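Local coordinates for protein lectin (Pleurotus ostreatus, PDB 6T0Q) that probably binds galactose-type sugars, such as N-acetylgalactosamine, through calcium-containing carbohydrate-binding modules, at residues V192-W202 and A232-D240; W202-A211 and A279-G287. All blocks are in the same frame, centred on the assembly; numbering follows the deposited sequence.

Contact 1 of 2, residues V192-W202 and A232-D240; sequences VLPLRGSNWIW and ATVLIAADD. With CA (calcium ion), chain G.
Leu235, in the strand 229-239, shows how one apolar side chain can hold an irregular segment against a β-sheet. Its CB meets Leu193, 4.1 Å from Leu193 CD1. The chain then leaves with CG anti to the backbone N (chi1 177°), directing the branch into the bend of residues 192-195, where CG packs against Leu195 CD2. From there the two methyls part. CD1 goes to Val192, 4.2 Å from Val192 CG1, while CD2 lies 3.6 Å from Leu195 CD2, the two leucines crossing at about a right angle. Leu235 CD2 also sits against the backbone, 3.3 Å from Leu193 O. At the Thr233 end, Val192 CG2 touches Thr233 CG2 at 3.8 Å, and Leu193 CD1 rests on Thr233 O.

After the type II turn from Leu195 to Ser198, the strand 199-202 crosses strand 232-239 at 52°, the axes of these short segments 8.9 Å apart at closest approach, and large rings bridge the gap. Trp200 presents its edge to Ala238 CA. Trp202 brings CZ3 to 4.1 Å from Asp239 O, the side chain of Asp239 being turned to the calcium ion and to Trp344. Strand 229-239 ends at the calcium site, with Asp239 OD1 and, after a cis peptide, Asp240 OD2 as ligands. No hydrogen bond crosses between 192-202 and 232-240; methyl groups and indole rings pack on side chains and on backbone, as between the layers of a β-sandwich.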
loop_
_atom_site.group_PDB
_atom_site.type_symbol
_atom_site.label_atom_id
_atom_site.label_comp_id
_atom_site.label_asym_id
_atom_site.label_seq_id
_atom_site.Cartn_x
_atom_site.Cartn_y
_atom_site.Cartn_z
ATOM N N VAL A 192 -14.998 -23.380 -8.278
ATOM C CA VAL A 192 -15.036 -21.942 -8.000
ATOM C C VAL A 192 -13.735 -21.275 -8.439
ATOM O O VAL A 192 -13.749 -20.196 -9.047
ATOM C CB VAL A 192 -15.340 -21.673 -6.512
ATOM C CG1 VAL A 192 -14.348 -22.427 -5.572
ATOM C CG2 VAL A 192 -15.311 -20.183 -6.245
ATOM N N LEU A 193 -12.600 -21.914 -8.159
ATOM C CA LEU A 193 -11.263 -21.484 -8.553
ATOM C C LEU A 193 -10.438 -22.726 -8.843
ATOM O O LEU A 193 -10.706 -23.794 -8.276
ATOM C CB LEU A 193 -10.559 -20.667 -7.452
ATOM C CG LEU A 193 -11.111 -19.269 -7.162
ATOM C CD1 LEU A 193 -10.480 -18.709 -5.881
ATOM C CD2 LEU A 193 -10.836 -18.348 -8.350
ATOM N N PRO A 194 -9.428 -22.624 -9.705
ATOM C CA PRO A 194 -8.539 -23.774 -9.919
ATOM C C PRO A 194 -7.546 -23.899 -8.774
ATOM O O PRO A 194 -7.111 -22.899 -8.194
ATOM C CB PRO A 194 -7.824 -23.426 -11.231
ATOM C CG PRO A 194 -7.722 -21.922 -11.176
ATOM C CD PRO A 194 -9.058 -21.480 -10.558
ATOM N N LEU A 195 -7.210 -25.144 -8.429
ATOM C CA LEU A 195 -5.991 -25.397 -7.666
ATOM C C LEU A 195 -4.817 -25.712 -8.582
ATOM O O LEU A 195 -3.660 -25.463 -8.216
ATOM C CB LEU A 195 -6.203 -26.541 -6.673
ATOM C CG LEU A 195 -7.107 -26.177 -5.498
ATOM C CD1 LEU A 195 -7.286 -27.381 -4.599
ATOM C CD2 LEU A 195 -6.543 -24.962 -4.728
ATOM N N ARG A 196 -5.096 -26.256 -9.764
ATOM C CA ARG A 196 -4.113 -26.270 -10.832
ATOM C C ARG A 196 -3.545 -24.868 -11.010
ATOM O O ARG A 196 -4.294 -23.889 -11.071
ATOM C CB ARG A 196 -4.775 -26.755 -12.123
ATOM C CG ARG A 196 -3.859 -26.759 -13.335
ATOM C CD ARG A 196 -4.637 -27.162 -14.589
ATOM N NE ARG A 196 -5.373 -28.412 -14.414
ATOM C CZ ARG A 196 -4.995 -29.578 -14.929
ATOM N NH1 ARG A 196 -3.877 -29.648 -15.646
ATOM N NH2 ARG A 196 -5.724 -30.672 -14.724
ATOM N N GLY A 197 -2.218 -24.765 -11.054
ATOM C CA GLY A 197 -1.557 -23.473 -11.053
ATOM C C GLY A 197 -1.108 -22.996 -9.685
ATOM O O GLY A 197 -0.328 -22.039 -9.605
ATOM N N SER A 198 -1.568 -23.631 -8.611
ATOM C CA SER A 198 -1.122 -23.315 -7.261
ATOM C C SER A 198 -0.192 -24.412 -6.753
ATOM O O SER A 198 -0.041 -25.470 -7.370
ATOM C CB SER A 198 -2.318 -23.141 -6.318
ATOM O OG SER A 198 -3.178 -22.126 -6.798
ATOM N N ASN A 199 0.450 -24.141 -5.615
ATOM C CA ASN A 199 1.421 -25.063 -5.036
ATOM C C ASN A 199 1.093 -25.358 -3.583
ATOM O O ASN A 199 0.652 -24.475 -2.840
ATOM C CB ASN A 199 2.857 -24.502 -5.071
ATOM C CG ASN A 199 3.273 -24.064 -6.441
ATOM O OD1 ASN A 199 3.708 -24.874 -7.251
ATOM N ND2 ASN A 199 3.128 -22.770 -6.719
ATOM N N TRP A 200 1.347 -26.595 -3.172
ATOM C CA TRP A 200 1.461 -26.874 -1.753
ATOM C C TRP A 200 2.748 -26.242 -1.236
ATOM O O TRP A 200 3.822 -26.455 -1.810
ATOM C CB TRP A 200 1.483 -28.379 -1.503
ATOM C CG TRP A 200 0.248 -29.124 -1.935
ATOM C CD1 TRP A 200 0.035 -29.739 -3.139
ATOM C CD2 TRP A 200 -0.924 -29.366 -1.148
ATOM N NE1 TRP A 200 -1.202 -30.346 -3.148
ATOM C CE2 TRP A 200 -1.807 -30.134 -1.936
ATOM C CE3 TRP A 200 -1.306 -29.014 0.151
ATOM C CZ2 TRP A 200 -3.054 -30.556 -1.470
ATOM C CZ3 TRP A 200 -2.548 -29.437 0.614
ATOM C CH2 TRP A 200 -3.404 -30.201 -0.198
ATOM N N ILE A 201 2.642 -25.436 -0.179
ATOM C CA ILE A 201 3.812 -24.809 0.426
ATOM C C ILE A 201 3.878 -25.195 1.898
ATOM O O ILE A 201 2.900 -25.656 2.496
ATOM C CB ILE A 201 3.821 -23.266 0.272
ATOM C CG1 ILE A 201 2.623 -22.626 0.992
ATOM C CG2 ILE A 201 3.843 -22.874 -1.209
ATOM C CD1 ILE A 201 2.642 -21.081 0.967
ATOM N N TRP A 202 5.058 -25.001 2.479
ATOM C CA TRP A 202 5.259 -25.174 3.914
ATOM C C TRP A 202 6.503 -24.383 4.299
ATOM O O TRP A 202 7.113 -23.711 3.460
ATOM C CB TRP A 202 5.390 -26.657 4.286
ATOM C CG TRP A 202 5.027 -26.965 5.722
ATOM C CD1 TRP A 202 5.888 -27.314 6.738
ATOM C CD2 TRP A 202 3.710 -26.958 6.298
ATOM N NE1 TRP A 202 5.181 -27.532 7.898
ATOM C CE2 TRP A 202 3.846 -27.313 7.657
ATOM C CE3 TRP A 202 2.428 -26.692 5.790
ATOM C CZ2 TRP A 202 2.750 -27.404 8.517
ATOM C CZ3 TRP A 202 1.342 -26.782 6.644
ATOM C CH2 TRP A 202 1.510 -27.141 7.994
ATOM N N ALA A 232 -12.631 -10.434 -2.687
ATOM C CA ALA A 232 -11.755 -11.569 -2.941
ATOM C C ALA A 232 -12.529 -12.862 -2.742
ATOM O O ALA A 232 -13.430 -12.948 -1.900
ATOM C CB ALA A 232 -10.518 -11.582 -2.041
ATOM N N THR A 233 -12.180 -13.851 -3.552
ATOM C CA THR A 233 -12.633 -15.221 -3.376
ATOM C C THR A 233 -11.409 -16.066 -3.072
ATOM O O THR A 233 -10.393 -15.949 -3.764
ATOM C CB THR A 233 -13.344 -15.725 -4.627
ATOM O OG1 THR A 233 -14.392 -14.804 -4.962
ATOM C CG2 THR A 233 -13.948 -17.123 -4.378
ATOM N N VAL A 234 -11.491 -16.893 -2.032
ATOM C CA VAL A 234 -10.352 -17.684 -1.568
ATOM C C VAL A 234 -10.738 -19.152 -1.581
ATOM O O VAL A 234 -11.792 -19.526 -1.058
ATOM C CB VAL A 234 -9.899 -17.268 -0.155
ATOM C CG1 VAL A 234 -8.713 -18.138 0.307
ATOM C CG2 VAL A 234 -9.549 -15.796 -0.122
ATOM N N LEU A 235 -9.883 -19.980 -2.172
ATOM C CA LEU A 235 -10.009 -21.428 -2.120
ATOM C C LEU A 235 -8.790 -21.976 -1.389
ATOM O O LEU A 235 -7.664 -21.630 -1.749
ATOM C CB LEU A 235 -10.089 -22.000 -3.537
ATOM C CG LEU A 235 -10.147 -23.519 -3.626
ATOM C CD1 LEU A 235 -11.440 -24.003 -3.008
ATOM C CD2 LEU A 235 -10.025 -23.950 -5.089
ATOM N N ILE A 236 -8.992 -22.812 -0.365
ATOM C CA ILE A 236 -7.869 -23.225 0.476
ATOM C C ILE A 236 -8.077 -24.637 1.018
ATOM O O ILE A 236 -9.202 -25.059 1.311
ATOM C CB ILE A 236 -7.665 -22.209 1.624
ATOM C CG1 ILE A 236 -6.481 -22.585 2.521
ATOM C CG2 ILE A 236 -8.944 -22.069 2.469
ATOM C CD1 ILE A 236 -6.099 -21.408 3.453
ATOM N N ALA A 237 -6.969 -25.369 1.165
ATOM C CA ALA A 237 -6.958 -26.654 1.854
ATOM C C ALA A 237 -5.588 -26.844 2.489
ATOM O O ALA A 237 -4.603 -26.237 2.060
ATOM C CB ALA A 237 -7.274 -27.820 0.902
ATOM N N ALA A 238 -5.525 -27.697 3.515
ATOM C CA ALA A 238 -4.264 -27.941 4.205
ATOM C C ALA A 238 -4.229 -29.348 4.780
ATOM O O ALA A 238 -5.259 -29.913 5.156
ATOM C CB ALA A 238 -4.019 -26.933 5.340
ATOM N N ASP A 239 -3.018 -29.896 4.842
ATOM C CA ASP A 239 -2.700 -31.115 5.579
ATOM C C ASP A 239 -1.818 -30.682 6.748
ATOM O O ASP A 239 -0.645 -30.358 6.540
ATOM C CB ASP A 239 -1.969 -32.104 4.663
ATOM C CG ASP A 239 -1.715 -33.462 5.318
ATOM O OD1 ASP A 239 -1.903 -33.602 6.543
ATOM O OD2 ASP A 239 -1.335 -34.400 4.587
ATOM N N ASP A 240 -2.353 -30.672 7.975
ATOM C CA ASP A 240 -3.635 -31.250 8.401
ATOM C C ASP A 240 -4.814 -30.286 8.509
ATOM O O ASP A 240 -5.964 -30.704 8.392
ATOM C CB ASP A 240 -3.457 -31.900 9.781
ATOM C CG ASP A 240 -2.928 -33.308 9.696
ATOM O OD1 ASP A 240 -3.723 -34.211 9.363
ATOM O OD2 ASP A 240 -1.719 -33.506 9.938
HETATM CA CA CA G . -0.023 -34.336 8.130
#

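Contact 2 of 2, residues W202-A211 and A279-G287; sequences WTSDNVNGAA and ATNGGGPAG. With CA (calcium ion), chain G; NAG (2-acetamido-2-deoxy-beta-D-glucopyranose), chain B.
Trp202 and Ala286 form the apolar centre, a simple example of a methyl group seated on an aromatic ring. Ala286 CB stands over the six-membered ring of Trp202, 3.7 Å from its centroid and only 13° off the normal, a CH-pi contact. Gly287 CA comes closer still, 3.4 Å from Trp202 CE3, but obliquely. The far end of the indole meets Ala279, whose CB is 3.6 Å from Trp202 CZ3, and Thr280 N lies at the ring edge. Asn281 crosses the indole at about a right angle, its amide plane 86° from the ring plane, and touches it through CB alone. Ala211 CB adds to the apolar patch beside Ala286 CB.

Outward from this patch the contact turns polar. Ala211 N gives a nearly straight bond to Gly284 O, 3.1 Å long with 171° at the hydrogen, arriving above the carbonyl plane. Asn281 ND2 reaches the same oxygen from the opposite face, so Gly284 O is gripped twice. Asn206 ND2 makes a weak, bent bond of 2.7 Å to Ala286 O, while its OD1 accepts from a water that in turn accepts from Ala286 N. A second water joins Ala211 O to Gly284 N. Thr280, hydrogen-bonded through OG1 to Ser215, lines the glycan pocket, its OG1 merely packing 3.7 Å from O6 of the NAG.

Asn281 OD1 also accepts from Gly283 N, closing an Asx turn, and binds the calcium ion at 2.6 Å. Gly283 O and Pro285 O are further ligands, and Asp239 and Asp240 complete the five. Gly283 also belongs to an N-acetylgalactosamine site seen in this protein. Within Asn281, then, CB packs on the tryptophan, ND2 bonds Gly284 O inside the calcium-binding turn and OD1 holds the metal; loop 202-211 touches this turn, which carries three ligands, but supplies none itself.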
loop_
_atom_site.group_PDB
_atom_site.type_symbol
_atom_site.label_atom_id
_atom_site.label_comp_id
_atom_site.label_asym_id
_atom_site.label_seq_id
_atom_site.Cartn_x
_atom_site.Cartn_y
_atom_site.Cartn_z
ATOM N N TRP A 202 5.058 -25.001 2.479
ATOM C CA TRP A 202 5.259 -25.174 3.914
ATOM C C TRP A 202 6.503 -24.383 4.299
ATOM O O TRP A 202 7.113 -23.711 3.460
ATOM C CB TRP A 202 5.390 -26.657 4.286
ATOM C CG TRP A 202 5.027 -26.965 5.722
ATOM C CD1 TRP A 202 5.888 -27.314 6.738
ATOM C CD2 TRP A 202 3.710 -26.958 6.298
ATOM N NE1 TRP A 202 5.181 -27.532 7.898
ATOM C CE2 TRP A 202 3.846 -27.313 7.657
ATOM C CE3 TRP A 202 2.428 -26.692 5.790
ATOM C CZ2 TRP A 202 2.750 -27.404 8.517
ATOM C CZ3 TRP A 202 1.342 -26.782 6.644
ATOM C CH2 TRP A 202 1.510 -27.141 7.994
ATOM N N THR A 203 6.864 -24.442 5.579
ATOM C CA THR A 203 8.175 -23.942 5.969
ATOM C C THR A 203 9.250 -24.924 5.509
ATOM O O THR A 203 8.970 -26.067 5.129
ATOM C CB THR A 203 8.253 -23.719 7.480
ATOM O OG1 THR A 203 7.519 -24.748 8.155
ATOM C CG2 THR A 203 7.673 -22.361 7.850
ATOM N N SER A 204 10.502 -24.470 5.550
ATOM C CA SER A 204 11.588 -25.230 4.948
ATOM C C SER A 204 12.051 -26.412 5.798
ATOM O O SER A 204 12.965 -27.125 5.374
ATOM C CB SER A 204 12.768 -24.299 4.640
ATOM O OG SER A 204 13.210 -23.644 5.813
ATOM N N ASP A 205 11.444 -26.654 6.967
ATOM C CA ASP A 205 11.662 -27.904 7.692
ATOM C C ASP A 205 10.879 -29.068 7.096
ATOM O O ASP A 205 10.973 -30.188 7.602
ATOM C CB ASP A 205 11.302 -27.744 9.177
ATOM C CG ASP A 205 9.875 -27.244 9.395
ATOM O OD1 ASP A 205 9.181 -26.916 8.405
ATOM O OD2 ASP A 205 9.443 -27.176 10.565
ATOM N N ASN A 206 10.094 -28.829 6.048
ATOM C CA ASN A 206 9.395 -29.893 5.327
ATOM C C ASN A 206 10.387 -30.485 4.331
ATOM O O ASN A 206 10.657 -29.895 3.282
ATOM C CB ASN A 206 8.156 -29.327 4.632
ATOM C CG ASN A 206 7.224 -30.401 4.095
ATOM O OD1 ASN A 206 7.667 -31.434 3.614
ATOM N ND2 ASN A 206 5.911 -30.143 4.161
ATOM N N VAL A 207 10.955 -31.647 4.666
ATOM C CA VAL A 207 11.975 -32.289 3.844
ATOM C C VAL A 207 11.698 -33.784 3.779
ATOM O O VAL A 207 11.144 -34.376 4.710
ATOM C CB VAL A 207 13.406 -32.041 4.377
ATOM C CG1 VAL A 207 13.798 -30.583 4.219
ATOM C CG2 VAL A 207 13.520 -32.474 5.832
ATOM N N ASN A 208 12.084 -34.394 2.656
ATOM C CA ASN A 208 11.993 -35.843 2.468
ATOM C C ASN A 208 10.564 -36.354 2.619
ATOM O O ASN A 208 10.348 -37.507 3.006
ATOM C CB ASN A 208 12.931 -36.584 3.429
ATOM C CG ASN A 208 14.370 -36.099 3.327
ATOM O OD1 ASN A 208 14.931 -36.010 2.234
ATOM N ND2 ASN A 208 14.964 -35.763 4.467
ATOM N N GLY A 209 9.580 -35.505 2.322
ATOM C CA GLY A 209 8.190 -35.925 2.340
ATOM C C GLY A 209 7.512 -35.887 3.690
ATOM O O GLY A 209 6.447 -36.487 3.855
ATOM N N ALA A 210 8.090 -35.198 4.667
ATOM C CA ALA A 210 7.449 -35.065 5.967
ATOM C C ALA A 210 7.957 -33.798 6.628
ATOM O O ALA A 210 9.037 -33.298 6.308
ATOM C CB ALA A 210 7.706 -36.289 6.861
ATOM N N ALA A 211 7.159 -33.273 7.545
ATOM C CA ALA A 211 7.523 -32.099 8.319
ATOM C C ALA A 211 7.328 -32.412 9.791
ATOM O O ALA A 211 6.571 -33.323 10.141
ATOM C CB ALA A 211 6.672 -30.881 7.927
ATOM N N ALA A 279 -1.279 -22.837 9.674
ATOM C CA ALA A 279 -1.526 -24.214 9.268
ATOM C C ALA A 279 -0.774 -25.147 10.203
ATOM O O ALA A 279 0.344 -24.841 10.624
ATOM C CB ALA A 279 -1.102 -24.454 7.813
ATOM N N THR A 280 -1.388 -26.281 10.533
ATOM C CA THR A 280 -0.859 -27.181 11.551
ATOM C C THR A 280 -0.685 -28.584 10.995
ATOM O O THR A 280 -1.565 -29.107 10.303
ATOM C CB THR A 280 -1.778 -27.222 12.777
ATOM O OG1 THR A 280 -1.874 -25.906 13.336
ATOM C CG2 THR A 280 -1.233 -28.191 13.843
ATOM N N ASN A 281 0.462 -29.183 11.297
ATOM C CA ASN A 281 0.750 -30.557 10.925
ATOM C C ASN A 281 0.623 -31.445 12.156
ATOM O O ASN A 281 1.325 -31.237 13.151
ATOM C CB ASN A 281 2.151 -30.698 10.338
ATOM C CG ASN A 281 2.453 -32.129 9.923
ATOM O OD1 ASN A 281 1.542 -32.885 9.574
ATOM N ND2 ASN A 281 3.728 -32.510 9.968
ATOM N N GLY A 282 -0.262 -32.438 12.078
ATOM C CA GLY A 282 -0.357 -33.435 13.124
ATOM C C GLY A 282 0.687 -34.525 13.051
ATOM O O GLY A 282 0.768 -35.347 13.969
ATOM N N GLY A 283 1.485 -34.541 11.994
ATOM C CA GLY A 283 2.513 -35.548 11.802
ATOM C C GLY A 283 2.488 -36.044 10.371
ATOM O O GLY A 283 1.432 -36.161 9.748
ATOM N N GLY A 284 3.673 -36.334 9.840
ATOM C CA GLY A 284 3.806 -36.848 8.497
ATOM C C GLY A 284 3.902 -35.748 7.456
ATOM O O GLY A 284 4.401 -34.649 7.727
ATOM N N PRO A 285 3.435 -36.033 6.235
ATOM C CA PRO A 285 3.423 -35.006 5.183
ATOM C C PRO A 285 2.603 -33.798 5.608
ATOM O O PRO A 285 1.640 -33.913 6.372
ATOM C CB PRO A 285 2.775 -35.721 3.988
ATOM C CG PRO A 285 2.962 -37.201 4.271
ATOM C CD PRO A 285 2.881 -37.320 5.773
ATOM N N ALA A 286 2.992 -32.628 5.101
ATOM C CA ALA A 286 2.290 -31.394 5.433
ATOM C C ALA A 286 2.330 -30.432 4.253
ATOM O O ALA A 286 3.295 -30.411 3.483
ATOM C CB ALA A 286 2.907 -30.719 6.668
ATOM N N GLY A 287 1.286 -29.614 4.141
ATOM C CA GLY A 287 1.265 -28.556 3.147
ATOM C C GLY A 287 -0.017 -27.758 3.266
ATOM O O GLY A 287 -1.020 -28.225 3.811
HETATM CA CA CA G . -0.023 -34.336 8.130
HETATM C C1 NAG B . -2.306 -22.149 15.257
HETATM C C2 NAG B . -2.323 -21.520 16.640
HETATM C C3 NAG B . -2.263 -22.605 17.699
HETATM C C4 NAG B . -3.447 -23.547 17.542
HETATM C C5 NAG B . -3.548 -24.100 16.117
HETATM C C6 NAG B . -4.900 -24.727 15.856
HETATM C C7 NAG B . -1.457 -19.260 17.006
HETATM C C8 NAG B . -0.237 -18.409 17.189
HETATM N N2 NAG B . -1.240 -20.566 16.819
HETATM O O3 NAG B . -2.296 -21.996 18.984
HETATM O O4 NAG B . -3.083 -24.465 18.498
HETATM O O5 NAG B . -3.410 -23.063 15.129
HETATM O O6 NAG B . -4.784 -26.106 15.540
HETATM O O7 NAG B . -2.592 -18.786 17.020
HETATM O O HOH W 1 5.469 -33.048 3.157
HETATM O O HOH W 2 6.241 -35.654 11.121
#

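Overall arrangement
Both contacts are largely buried, yet their chemistry follows their place in the fold. Contact 1 lies nearer the centre of the chain and packs two sheets together, one holding the strand 199-202 and the other the strand 229-239, without a hydrogen bond between its two segments and largely through apolar side chains. Contact 2, about 16 Å away between centres, joins the loop after strand 199-202 to the end of strand 273-281 and the turn that follows it, where a small apolar core gives way to hydrogen bonds, waters and a more exposed rim. Trp202 belongs to both. The calcium ion binds them further, taking two ligands from 232-240 and three from 279-287. Close to it, Asp239 N lies 2.8 Å from Gly287 O, a probable hydrogen bond.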